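Long-range contacts in thiamine-monophosphate kinase (Stenotrophomonas maltophilia, PDB 6XEP), which probably catalyses the ATP-dependent phosphorylation of thiamine monophosphate to thiamine diphosphate, the active form of vitamin B1: residues A[49-54]-A[140-145]; A[71-76]-A[201-206]; A[208-213]-A[297-302]. All coordinates share one frame; numbering follows the deposited sequence.

Contact 1: residues A[49-54]-A[140-145]; sequences LVVTAD and TAMGQV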
loop_
_atom_site.group_PDB
_atom_site.type_symbol
_atom_site.label_atom_id
_atom_site.label_comp_id
_atom_site.label_asym_id
_atom_site.label_seq_id
_atom_site.Cartn_x
_atom_site.Cartn_y
_atom_site.Cartn_z
ATOM N N LEU A 49 -3.752 1.688 15.711
ATOM C CA LEU A 49 -3.360 1.048 14.467
ATOM C C LEU A 49 -1.905 1.348 14.161
ATOM O O LEU A 49 -1.444 2.477 14.344
ATOM C CB LEU A 49 -4.191 1.556 13.288
ATOM C CG LEU A 49 -5.611 1.128 13.032
ATOM C CD1 LEU A 49 -6.054 1.850 11.765
ATOM C CD2 LEU A 49 -5.617 -0.348 12.836
ATOM N N VAL A 50 -1.202 0.350 13.647
ATOM C CA VAL A 50 0.122 0.559 13.074
ATOM C C VAL A 50 0.113 -0.043 11.684
ATOM O O VAL A 50 -0.564 -1.040 11.421
ATOM C CB VAL A 50 1.272 -0.047 13.903
ATOM C CG1 VAL A 50 1.330 0.598 15.231
ATOM C CG2 VAL A 50 1.097 -1.516 14.066
ATOM N N VAL A 51 0.855 0.579 10.782
ATOM C CA VAL A 51 0.756 0.256 9.371
ATOM C C VAL A 51 2.158 0.070 8.832
ATOM O O VAL A 51 3.052 0.876 9.128
ATOM C CB VAL A 51 0.023 1.360 8.589
ATOM C CG1 VAL A 51 -0.107 0.963 7.153
ATOM C CG2 VAL A 51 -1.351 1.612 9.193
ATOM N N THR A 52 2.351 -0.988 8.052
ATOM C CA THR A 52 3.618 -1.292 7.409
ATOM C C THR A 52 3.392 -1.433 5.916
ATOM O O THR A 52 2.301 -1.791 5.481
ATOM C CB THR A 52 4.247 -2.592 7.934
ATOM O OG1 THR A 52 3.441 -3.708 7.546
ATOM C CG2 THR A 52 4.361 -2.568 9.435
ATOM N N ALA A 53 4.434 -1.166 5.132
ATOM C CA ALA A 53 4.295 -1.304 3.691
ATOM C C ALA A 53 5.643 -1.707 3.130
ATOM O O ALA A 53 6.669 -1.169 3.540
ATOM C CB ALA A 53 3.831 -0.009 3.018
ATOM N N ASP A 54 5.624 -2.646 2.191
ATOM C CA ASP A 54 6.834 -3.165 1.566
ATOM C C ASP A 54 6.506 -3.478 0.119
ATOM O O ASP A 54 5.397 -3.923 -0.183
ATOM C CB ASP A 54 7.336 -4.433 2.265
ATOM C CG ASP A 54 7.763 -4.187 3.705
ATOM O OD1 ASP A 54 6.933 -4.425 4.613
ATOM O OD2 ASP A 54 8.922 -3.748 3.933
ATOM N N THR A 140 0.402 -3.442 1.950
ATOM C CA THR A 140 0.263 -2.622 3.135
ATOM C C THR A 140 -0.470 -3.472 4.150
ATOM O O THR A 140 -1.541 -3.994 3.844
ATOM C CB THR A 140 -0.514 -1.342 2.835
ATOM O OG1 THR A 140 0.177 -0.608 1.826
ATOM C CG2 THR A 140 -0.599 -0.461 4.062
ATOM N N ALA A 141 0.111 -3.628 5.336
ATOM C CA ALA A 141 -0.499 -4.433 6.380
ATOM C C ALA A 141 -0.801 -3.559 7.590
ATOM O O ALA A 141 0.026 -2.744 8.010
ATOM C CB ALA A 141 0.395 -5.595 6.773
ATOM N N MET A 142 -1.992 -3.732 8.142
ATOM C CA MET A 142 -2.468 -2.958 9.283
ATOM C C MET A 142 -2.619 -3.889 10.473
ATOM O O MET A 142 -3.287 -4.918 10.366
ATOM C CB MET A 142 -3.814 -2.291 8.982
ATOM C CG MET A 142 -3.746 -1.065 8.088
ATOM S SD MET A 142 -4.982 -1.130 6.774
ATOM C CE MET A 142 -4.290 -2.461 5.819
ATOM N N GLY A 143 -1.992 -3.528 11.600
ATOM C CA GLY A 143 -2.097 -4.285 12.827
ATOM C C GLY A 143 -2.595 -3.373 13.940
ATOM O O GLY A 143 -2.675 -2.157 13.776
ATOM N N GLN A 144 -2.933 -3.972 15.080
ATOM C CA GLN A 144 -3.455 -3.200 16.196
ATOM C C GLN A 144 -2.680 -3.523 17.463
ATOM O O GLN A 144 -2.212 -4.649 17.641
ATOM C CB GLN A 144 -4.952 -3.469 16.378
ATOM C CG GLN A 144 -5.724 -3.059 15.136
ATOM C CD GLN A 144 -7.213 -3.204 15.278
ATOM O OE1 GLN A 144 -7.917 -2.238 15.603
ATOM N NE2 GLN A 144 -7.715 -4.406 15.010
ATOM N N VAL A 145 -2.536 -2.520 18.331
ATOM C CA VAL A 145 -1.825 -2.674 19.600
ATOM C C VAL A 145 -2.599 -1.966 20.701
ATOM O O VAL A 145 -3.131 -0.871 20.496
ATOM C CB VAL A 145 -0.386 -2.115 19.542
ATOM C CG1 VAL A 145 0.471 -2.929 18.630
ATOM C CG2 VAL A 145 -0.394 -0.652 19.114
#
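V51 and T140 press methyl against methyl on one face of an antiparallel strand pair, with V51 CG1 only 3.4 Å from T140 CG2, tighter than usual van der Waals contact. The two side chains cross obliquely. In each the touching methyl is anti to its own backbone N (chi1 -178° for V51 CG1), which sends it toward the neighbouring strand's diagonal residue. The other V51 methyl, CG2, lies beside M142 CG at 3.8 Å in the M142 conformer described, the two side chains running in the same direction from a non-hydrogen-bonded pair. L49 and Q144 repeat that side-by-side arrangement, and L49 CD2 rests on Q144 CG at 3.6 Å; beyond it, Q144 OE1 accepts from the backbone N of R44. V50, T52 and A141 point to the opposite face, where T52 OG1, in the conformer described, approaches A141 CB to 3.7 Å and is held by N79 of helix 68-85. Two hydrogen-bonded pairs, V50 with G143 and T52 with A141, join the backbones by four N-H...O=C bonds. V50 N to G143 O and T52 N to A141 O each measure 2.9 Å. The face with L49, V51 and T140 supplies much of what meets the second subunit here: L49 packs on its L49, V51 on its T94, and T140 OG1 is hydrogen-bonded to T140 OG1 of that subunit. V50 reaches L40 of the second subunit from the other face. The buried T140 hydroxyl is thus satisfied across the dimer interface of this PurM-like domain. The other face carries T52, with D54 following at the end of the segment, both predicted magnesium ligands; D54 OD1 lies close to D82 OD2, a like-charge pair that bound magnesium would probably relieve.

Contact 2: residues A[71-76]-A[201-206]; sequences IGWKTL and LLRPTP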
loop_
_atom_site.group_PDB
_atom_site.type_symbol
_atom_site.label_atom_id
_atom_site.label_comp_id
_atom_site.label_asym_id
_atom_site.label_seq_id
_atom_site.Cartn_x
_atom_site.Cartn_y
_atom_site.Cartn_z
ATOM N N ILE A 71 6.177 -16.186 -4.215
ATOM C CA ILE A 71 6.074 -14.733 -4.247
ATOM C C ILE A 71 4.908 -14.270 -3.385
ATOM O O ILE A 71 5.022 -13.297 -2.632
ATOM C CB ILE A 71 5.935 -14.236 -5.699
ATOM C CG1 ILE A 71 7.187 -14.588 -6.497
ATOM C CG2 ILE A 71 5.743 -12.734 -5.719
ATOM C CD1 ILE A 71 7.026 -14.306 -7.989
ATOM N N GLY A 72 3.766 -14.956 -3.485
ATOM C CA GLY A 72 2.624 -14.594 -2.659
ATOM C C GLY A 72 2.900 -14.747 -1.177
ATOM O O GLY A 72 2.582 -13.857 -0.375
ATOM N N TRP A 73 3.517 -15.858 -0.792
ATOM C CA TRP A 73 3.882 -16.069 0.608
ATOM C C TRP A 73 4.851 -14.989 1.092
ATOM O O TRP A 73 4.608 -14.313 2.101
ATOM C CB TRP A 73 4.505 -17.460 0.762
ATOM C CG TRP A 73 4.917 -17.835 2.178
ATOM C CD1 TRP A 73 5.974 -17.333 2.899
ATOM C CD2 TRP A 73 4.286 -18.807 3.022
ATOM N NE1 TRP A 73 6.032 -17.943 4.139
ATOM C CE2 TRP A 73 5.008 -18.843 4.240
ATOM C CE3 TRP A 73 3.181 -19.651 2.866
ATOM C CZ2 TRP A 73 4.654 -19.680 5.289
ATOM C CZ3 TRP A 73 2.831 -20.489 3.923
ATOM C CH2 TRP A 73 3.562 -20.484 5.116
ATOM N N LYS A 74 5.962 -14.811 0.378
ATOM C CA LYS A 74 7.024 -13.965 0.896
ATOM C C LYS A 74 6.604 -12.505 0.923
ATOM O O LYS A 74 6.956 -11.778 1.859
ATOM C CB LYS A 74 8.308 -14.157 0.077
ATOM C CG LYS A 74 9.475 -13.373 0.678
ATOM C CD LYS A 74 10.838 -13.900 0.207
ATOM C CE LYS A 74 11.950 -13.196 0.980
ATOM N NZ LYS A 74 13.311 -13.679 0.626
ATOM N N THR A 75 5.810 -12.066 -0.070
ATOM C CA THR A 75 5.362 -10.672 -0.070
ATOM C C THR A 75 4.616 -10.344 1.223
ATOM O O THR A 75 4.881 -9.322 1.870
ATOM C CB THR A 75 4.489 -10.407 -1.309
ATOM O OG1 THR A 75 5.289 -10.583 -2.483
ATOM C CG2 THR A 75 4.007 -8.976 -1.317
ATOM N N LEU A 76 3.726 -11.234 1.654
ATOM C CA LEU A 76 3.030 -11.004 2.918
ATOM C C LEU A 76 3.950 -11.227 4.119
ATOM O O LEU A 76 3.851 -10.506 5.117
ATOM C CB LEU A 76 1.807 -11.911 3.012
ATOM C CG LEU A 76 0.990 -11.860 4.302
ATOM C CD1 LEU A 76 0.432 -10.443 4.555
ATOM C CD2 LEU A 76 -0.145 -12.882 4.210
ATOM N N LEU A 201 14.712 -19.243 2.152
ATOM C CA LEU A 201 14.767 -18.083 1.273
ATOM C C LEU A 201 13.392 -17.784 0.688
ATOM O O LEU A 201 12.960 -16.625 0.651
ATOM C CB LEU A 201 15.781 -18.319 0.144
ATOM C CG LEU A 201 15.857 -17.199 -0.911
ATOM C CD1 LEU A 201 16.213 -15.855 -0.285
ATOM C CD2 LEU A 201 16.833 -17.545 -2.028
ATOM N N LEU A 202 12.699 -18.824 0.199
ATOM C CA LEU A 202 11.457 -18.607 -0.541
ATOM C C LEU A 202 10.277 -18.344 0.382
ATOM O O LEU A 202 9.401 -17.534 0.054
ATOM C CB LEU A 202 11.146 -19.820 -1.424
ATOM C CG LEU A 202 12.181 -20.123 -2.502
ATOM C CD1 LEU A 202 11.693 -21.341 -3.273
ATOM C CD2 LEU A 202 12.358 -18.923 -3.420
ATOM N N ARG A 203 10.220 -19.017 1.528
ATOM C CA ARG A 203 9.048 -18.959 2.401
ATOM C C ARG A 203 9.487 -18.728 3.840
ATOM O O ARG A 203 9.327 -19.617 4.690
ATOM C CB ARG A 203 8.231 -20.246 2.315
ATOM C CG ARG A 203 7.542 -20.505 1.001
ATOM C CD ARG A 203 6.689 -21.799 1.120
ATOM N NE ARG A 203 6.582 -22.389 -0.200
ATOM C CZ ARG A 203 6.436 -23.675 -0.439
ATOM N NH1 ARG A 203 6.352 -24.541 0.564
ATOM N NH2 ARG A 203 6.351 -24.090 -1.694
ATOM N N PRO A 204 10.014 -17.551 4.151
ATOM C CA PRO A 204 10.389 -17.262 5.546
ATOM C C PRO A 204 9.156 -17.300 6.442
ATOM O O PRO A 204 8.040 -17.032 5.998
ATOM C CB PRO A 204 10.989 -15.852 5.463
ATOM C CG PRO A 204 10.308 -15.219 4.287
ATOM C CD PRO A 204 10.183 -16.370 3.285
ATOM N N THR A 205 9.366 -17.617 7.733
ATOM C CA THR A 205 8.244 -17.727 8.666
ATOM C C THR A 205 8.177 -16.497 9.571
ATOM O O THR A 205 9.044 -16.348 10.458
ATOM C CB THR A 205 8.374 -18.999 9.507
ATOM O OG1 THR A 205 8.487 -20.137 8.635
ATOM C CG2 THR A 205 7.131 -19.177 10.382
ATOM N N PRO A 206 7.189 -15.611 9.422
ATOM C CA PRO A 206 7.123 -14.445 10.313
ATOM C C PRO A 206 6.719 -14.881 11.709
ATOM O O PRO A 206 5.806 -15.684 11.866
ATOM C CB PRO A 206 6.058 -13.556 9.667
ATOM C CG PRO A 206 5.112 -14.544 8.967
ATOM C CD PRO A 206 6.057 -15.649 8.464
#
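W73 lays the five-membered ring of its indole against R203, whose CB sits over one face, 3.8 Å from the ring centroid and 16° off the normal: a CH-pi contact. It joins helix 68-85 of the N-terminal PurM-like domain to the turn that leaves helix 192-202 in the C-terminal domain. The two side chains cross at about a right angle, and R203 CG continues over W73 CG at 3.9 Å before the guanidinium leads away, its NE in a salt bridge with D70. At the ring edge, W73 NE1 donates to P204 O over 2.9 Å. This bond is nearly straight (167° at the hydrogen), and the oxygen lies practically in the indole plane, so face and edge are gripped by successive residues. W73 also touches L117 and Q120 of helix 104-120. K74 supplies the second hold. It has CG anti to the backbone N (chi1 -175°) and an extended chain that crosses P204 at about a right angle, K74 CD being 4.0 Å from P204 CD. K74 NZ forms a salt bridge with D274, predicted to bind substrate, and this contact may help to position the ammonium group. The same NZ also reaches the last turn of helix 192-202, K74 NZ donating to L201 O at 3.0 Å and lying in the plane of that carbonyl.

Contact 3: residues A[208-213]-A[297-302]; sequences VTLGLR and LDLPLT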
loop_
_atom_site.group_PDB
_atom_site.type_symbol
_atom_site.label_atom_id
_atom_site.label_comp_id
_atom_site.label_asym_id
_atom_site.label_seq_id
_atom_site.Cartn_x
_atom_site.Cartn_y
_atom_site.Cartn_z
ATOM N N VAL A 208 4.944 -14.043 14.232
ATOM C CA VAL A 208 3.857 -13.216 14.765
ATOM C C VAL A 208 3.480 -13.664 16.179
ATOM O O VAL A 208 3.312 -12.840 17.088
ATOM C CB VAL A 208 2.637 -13.247 13.824
ATOM C CG1 VAL A 208 1.510 -12.406 14.406
ATOM C CG2 VAL A 208 3.011 -12.731 12.412
ATOM N N THR A 209 3.315 -14.975 16.384
ATOM C CA THR A 209 2.921 -15.447 17.714
ATOM C C THR A 209 3.951 -15.053 18.771
ATOM O O THR A 209 3.588 -14.599 19.864
ATOM C CB THR A 209 2.716 -16.967 17.702
ATOM O OG1 THR A 209 1.764 -17.296 16.688
ATOM C CG2 THR A 209 2.176 -17.431 19.039
ATOM N N LEU A 210 5.234 -15.193 18.458
ATOM C CA LEU A 210 6.266 -14.719 19.377
ATOM C C LEU A 210 6.122 -13.227 19.647
ATOM O O LEU A 210 6.163 -12.784 20.802
ATOM C CB LEU A 210 7.651 -15.016 18.813
ATOM C CG LEU A 210 8.839 -14.464 19.609
ATOM C CD1 LEU A 210 8.940 -15.101 20.978
ATOM C CD2 LEU A 210 10.121 -14.767 18.810
ATOM N N GLY A 211 5.951 -12.434 18.591
ATOM C CA GLY A 211 5.840 -10.995 18.771
ATOM C C GLY A 211 4.721 -10.608 19.714
ATOM O O GLY A 211 4.871 -9.693 20.531
ATOM N N LEU A 212 3.611 -11.336 19.655
ATOM C CA LEU A 212 2.452 -11.065 20.494
ATOM C C LEU A 212 2.654 -11.488 21.932
ATOM O O LEU A 212 1.823 -11.147 22.779
ATOM C CB LEU A 212 1.223 -11.781 19.946
ATOM C CG LEU A 212 0.648 -11.181 18.668
ATOM C CD1 LEU A 212 -0.466 -12.060 18.195
ATOM C CD2 LEU A 212 0.137 -9.758 18.921
ATOM N N ARG A 213 3.717 -12.232 22.225
ATOM C CA ARG A 213 3.990 -12.616 23.598
ATOM C C ARG A 213 5.156 -11.870 24.214
ATOM O O ARG A 213 5.245 -11.814 25.446
ATOM C CB ARG A 213 4.245 -14.120 23.686
ATOM C CG ARG A 213 2.967 -14.899 23.392
ATOM C CD ARG A 213 2.984 -16.264 24.009
ATOM N NE ARG A 213 2.089 -17.137 23.276
ATOM C CZ ARG A 213 2.004 -18.451 23.456
ATOM N NH1 ARG A 213 1.154 -19.153 22.718
ATOM N NH2 ARG A 213 2.766 -19.059 24.363
ATOM N N LEU A 297 6.117 -22.434 22.467
ATOM C CA LEU A 297 5.945 -22.066 21.069
ATOM C C LEU A 297 6.499 -23.097 20.101
ATOM O O LEU A 297 6.281 -22.952 18.897
ATOM C CB LEU A 297 6.633 -20.734 20.797
ATOM C CG LEU A 297 6.086 -19.515 21.532
ATOM C CD1 LEU A 297 6.939 -18.306 21.228
ATOM C CD2 LEU A 297 4.649 -19.286 21.116
ATOM N N ASP A 298 7.228 -24.103 20.583
ATOM C CA ASP A 298 7.990 -24.989 19.705
ATOM C C ASP A 298 8.786 -24.154 18.701
ATOM O O ASP A 298 8.772 -24.385 17.485
ATOM C CB ASP A 298 7.075 -26.004 19.000
ATOM C CG ASP A 298 7.862 -27.098 18.281
ATOM O OD1 ASP A 298 9.040 -27.315 18.636
ATOM O OD2 ASP A 298 7.316 -27.724 17.349
ATOM N N LEU A 299 9.471 -23.135 19.235
ATOM C CA LEU A 299 10.271 -22.210 18.453
ATOM C C LEU A 299 11.577 -21.954 19.192
ATOM O O LEU A 299 11.556 -21.510 20.343
ATOM C CB LEU A 299 9.517 -20.890 18.238
ATOM C CG LEU A 299 10.332 -19.772 17.585
ATOM C CD1 LEU A 299 10.630 -20.044 16.095
ATOM C CD2 LEU A 299 9.616 -18.452 17.757
ATOM N N PRO A 300 12.727 -22.220 18.591
ATOM C CA PRO A 300 13.983 -21.957 19.301
ATOM C C PRO A 300 14.123 -20.482 19.636
ATOM O O PRO A 300 13.863 -19.612 18.804
ATOM C CB PRO A 300 15.057 -22.407 18.306
ATOM C CG PRO A 300 14.356 -23.383 17.404
ATOM C CD PRO A 300 12.955 -22.829 17.268
ATOM N N LEU A 301 14.547 -20.211 20.868
ATOM C CA LEU A 301 15.008 -18.888 21.279
ATOM C C LEU A 301 16.397 -19.062 21.869
ATOM O O LEU A 301 16.569 -19.827 22.826
ATOM C CB LEU A 301 14.075 -18.251 22.308
ATOM C CG LEU A 301 12.613 -18.178 21.849
ATOM C CD1 LEU A 301 11.706 -17.807 23.022
ATOM C CD2 LEU A 301 12.475 -17.183 20.692
ATOM N N THR A 302 17.371 -18.354 21.309
ATOM C CA THR A 302 18.774 -18.575 21.623
ATOM C C THR A 302 19.375 -17.304 22.200
ATOM O O THR A 302 19.284 -16.240 21.587
ATOM C CB THR A 302 19.535 -19.023 20.376
ATOM O OG1 THR A 302 18.920 -20.220 19.886
ATOM C CG2 THR A 302 21.022 -19.307 20.700
#
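L210 and L297 lead an apolar contact in which their side chains cross at about a right angle, L210 CD1 meeting L297 CD1 at 3.8 Å. The other L210 methyl, CD2, touches two more leucines: it is 3.9 Å from L299 CD2 and equally 3.9 Å from L301 CD2. L299 also crosses L210 at about a right angle, whereas L301 slides past it in the opposite direction. L210 CG is anti to the backbone N (chi1 175°), which carries the branch out from helix 208-214 toward these partners. At the more exposed margin, T209 CG2 touches L297 CD2 at 3.7 Å. The remaining interaction is between an apolar methyl and a flat cation: L297 CD2 stands over the centre of one face of the R213 guanidinium, 3.6 Å from CZ. R213 NH2 makes a weak hydrogen bond to S296 OG. No hydrogen bond links the two segments. L293 of helix 287-297 and S165 of strand 161-165 also touch L210. D298, with positive phi, closes helix 287-297 in a Schellman motif, and the chain then enters strand 301-308: a helix-to-strand connection packed against a helix in the alpha/beta C-terminal PurM-like domain.

In the fold
From the N terminus, the first segment met is on strand 48-57, which is followed, after a loop, by helix 68-85, so the first halves of contacts 1 and 2 are consecutive elements. Contact 1 closes when strand 136-145 returns, after 85 intervening residues, within the N-terminal domain. Contact 2 opens inside that loop and closes beyond it at 201-206; the two cross, and the second ties the N-terminal domain to the C-terminal one. Helix 208-214 follows almost at once and opens contact 3, which closes at 297-302 wholly within the C-terminal domain, in series with both others. The centres of contacts 1 and 2 lie about 17 Å apart, those of contacts 2 and 3 about 18 Å.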